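Methylocystis parvus OBBP MbnE (Methylocystis parvus OBBP, PDB 5ICQ) probably binds methanobactin, a copper-chelating peptide, in the periplasm as the solute-binding partner of its uptake machinery. Local coordinates at residues 349-354 against 459-464. Residues are numbered along the deposited sequence; the frame is centred on the assembly and turned at random.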
loop_
_atom_site.group_PDB
_atom_site.type_symbol
_atom_site.label_atom_id
_atom_site.label_comp_id
_atom_site.label_asym_id
_atom_site.label_seq_id
_atom_site.Cartn_x
_atom_site.Cartn_y
_atom_site.Cartn_z
ATOM N N GLU A 349 -6.894 -8.638 -22.920
ATOM C CA GLU A 349 -8.072 -8.058 -23.555
ATOM C C GLU A 349 -9.266 -9.004 -23.466
ATOM O O GLU A 349 -10.395 -8.572 -23.195
ATOM C CB GLU A 349 -7.744 -7.703 -25.006
ATOM C CG GLU A 349 -6.682 -6.581 -25.164
ATOM C CD GLU A 349 -5.280 -6.937 -24.625
ATOM O OE1 GLU A 349 -4.647 -6.076 -23.964
ATOM O OE2 GLU A 349 -4.805 -8.068 -24.858
ATOM N N TRP A 350 -9.028 -10.306 -23.633
ATOM C CA TRP A 350 -10.111 -11.278 -23.518
ATOM C C TRP A 350 -10.679 -11.324 -22.098
ATOM O O TRP A 350 -11.904 -11.327 -21.918
ATOM C CB TRP A 350 -9.628 -12.664 -23.958
ATOM C CG TRP A 350 -10.741 -13.679 -24.003
ATOM C CD1 TRP A 350 -11.535 -13.979 -25.073
ATOM C CD2 TRP A 350 -11.187 -14.513 -22.925
ATOM N NE1 TRP A 350 -12.441 -14.958 -24.733
ATOM C CE2 TRP A 350 -12.246 -15.305 -23.419
ATOM C CE3 TRP A 350 -10.782 -14.681 -21.598
ATOM C CZ2 TRP A 350 -12.912 -16.243 -22.625
ATOM C CZ3 TRP A 350 -11.446 -15.608 -20.806
ATOM C CH2 TRP A 350 -12.501 -16.381 -21.326
ATOM N N VAL A 351 -9.823 -11.378 -21.067
ATOM C CA VAL A 351 -10.387 -11.458 -19.721
ATOM C C VAL A 351 -11.089 -10.152 -19.361
ATOM O O VAL A 351 -12.150 -10.164 -18.726
ATOM C CB VAL A 351 -9.339 -11.852 -18.651
ATOM C CG1 VAL A 351 -8.673 -13.195 -18.980
ATOM C CG2 VAL A 351 -8.322 -10.773 -18.412
ATOM N N ASN A 352 -10.523 -9.010 -19.768
ATOM C CA ASN A 352 -11.145 -7.729 -19.433
ATOM C C ASN A 352 -12.555 -7.643 -20.009
ATOM O O ASN A 352 -13.492 -7.216 -19.327
ATOM C CB ASN A 352 -10.280 -6.581 -19.955
ATOM C CG ASN A 352 -10.582 -5.251 -19.271
ATOM O OD1 ASN A 352 -10.997 -5.212 -18.118
ATOM N ND2 ASN A 352 -10.353 -4.153 -19.987
ATOM N N ALA A 353 -12.725 -8.076 -21.253
ATOM C CA ALA A 353 -14.040 -8.011 -21.883
ATOM C C ALA A 353 -14.988 -9.073 -21.341
ATOM O O ALA A 353 -16.201 -8.842 -21.282
ATOM C CB ALA A 353 -13.900 -8.158 -23.400
ATOM N N ASN A 354 -14.470 -10.236 -20.938
ATOM C CA ASN A 354 -15.356 -11.336 -20.574
ATOM C C ASN A 354 -15.683 -11.396 -19.091
ATOM O O ASN A 354 -16.733 -11.937 -18.724
ATOM C CB ASN A 354 -14.749 -12.671 -21.019
ATOM C CG ASN A 354 -15.013 -12.962 -22.485
ATOM O OD1 ASN A 354 -16.076 -13.470 -22.843
ATOM N ND2 ASN A 354 -14.062 -12.614 -23.342
ATOM N N ALA A 459 -6.587 -18.055 -14.175
ATOM C CA ALA A 459 -5.566 -19.054 -14.463
ATOM C C ALA A 459 -6.016 -20.008 -15.561
ATOM O O ALA A 459 -5.198 -20.454 -16.381
ATOM C CB ALA A 459 -5.215 -19.819 -13.182
ATOM N N LEU A 460 -7.313 -20.339 -15.589
ATOM C CA LEU A 460 -7.838 -21.216 -16.634
ATOM C C LEU A 460 -7.765 -20.546 -17.999
ATOM O O LEU A 460 -7.527 -21.212 -19.014
ATOM C CB LEU A 460 -9.284 -21.614 -16.305
ATOM C CG LEU A 460 -9.443 -22.602 -15.143
ATOM C CD1 LEU A 460 -10.907 -22.704 -14.685
ATOM C CD2 LEU A 460 -8.924 -23.996 -15.570
ATOM N N ALA A 461 -8.004 -19.236 -18.052
ATOM C CA ALA A 461 -7.843 -18.527 -19.319
ATOM C C ALA A 461 -6.397 -18.590 -19.785
ATOM O O ALA A 461 -6.113 -18.882 -20.956
ATOM C CB ALA A 461 -8.309 -17.074 -19.165
ATOM N N TYR A 462 -5.464 -18.321 -18.871
ATOM C CA TYR A 462 -4.045 -18.397 -19.192
ATOM C C TYR A 462 -3.657 -19.805 -19.621
ATOM O O TYR A 462 -2.912 -19.982 -20.594
ATOM C CB TYR A 462 -3.235 -17.948 -17.973
ATOM C CG TYR A 462 -1.757 -17.652 -18.205
ATOM C CD1 TYR A 462 -1.263 -17.340 -19.469
ATOM C CD2 TYR A 462 -0.863 -17.655 -17.127
ATOM C CE1 TYR A 462 0.098 -17.044 -19.661
ATOM C CE2 TYR A 462 0.476 -17.359 -17.302
ATOM C CZ TYR A 462 0.953 -17.065 -18.570
ATOM O OH TYR A 462 2.293 -16.791 -18.734
ATOM N N ALA A 463 -4.179 -20.827 -18.927
ATOM C CA ALA A 463 -3.840 -22.205 -19.281
ATOM C C ALA A 463 -4.277 -22.520 -20.702
ATOM O O ALA A 463 -3.551 -23.177 -21.464
ATOM C CB ALA A 463 -4.495 -23.181 -18.299
ATOM N N SER A 464 -5.464 -22.049 -21.072
ATOM C CA SER A 464 -5.982 -22.274 -22.416
ATOM C C SER A 464 -5.093 -21.621 -23.467
ATOM O O SER A 464 -4.877 -22.183 -24.546
ATOM C CB SER A 464 -7.415 -21.741 -22.498
ATOM O OG SER A 464 -7.977 -22.001 -23.767
#
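Ala-461 rests its methyl group against the six-membered part of the Trp-350 indole and the flank of Val-351. CB of Ala-461 lies 3.8 Å from CZ3 of Trp-350, meeting the ring obliquely, and 3.9 Å from CG1 of Val-351. One methyl from helix 453-467 thus touches two consecutive side chains of helix 348-355, and the pairing is wholly apolar and small, burying 81 Å² in all. The closest CA atoms are those of Val-351 and Ala-461, 7.5 Å apart. Trp-350 swings its CG anti to the backbone N (chi1 -174°), a turn that carries the indole out from the helix, leaning toward its C-terminal end, with CG1 of Val-351 at its edge in the ring plane.

Asn-354 comes one turn further on. Its ND2 sits 3.1 Å above the plane of the Trp-350 ring, displaced toward the rim, and donates to Trp-350 O at 2.9 Å with an almost straight N-H...O angle of 163°. That carbonyl oxygen also takes the helical bond from Asn-354 N, and the two donors approach from opposite faces of its plane. The side-chain bond holds the amide over the rim of the indole, which itself lies at the exposed margin of the contact, while Val-351, at the ring's edge, is buried.

The first helix is short. Asp-347 bonds through OD1 to Trp-350 N near its start, and Phe-346 packs on Val-351. Tyr-462 OH bonds to Phe-342 O in helix 336-343. Helix 453-467 lies against the mixed sheet of this lobe: Ala-459 and Tyr-462 rest on strand 442-450, and Ala-463 on strand 472-477, the two parallel strands that this helix connects as a beta-alpha-beta crossover, while Ala-461 meets helix 348-355.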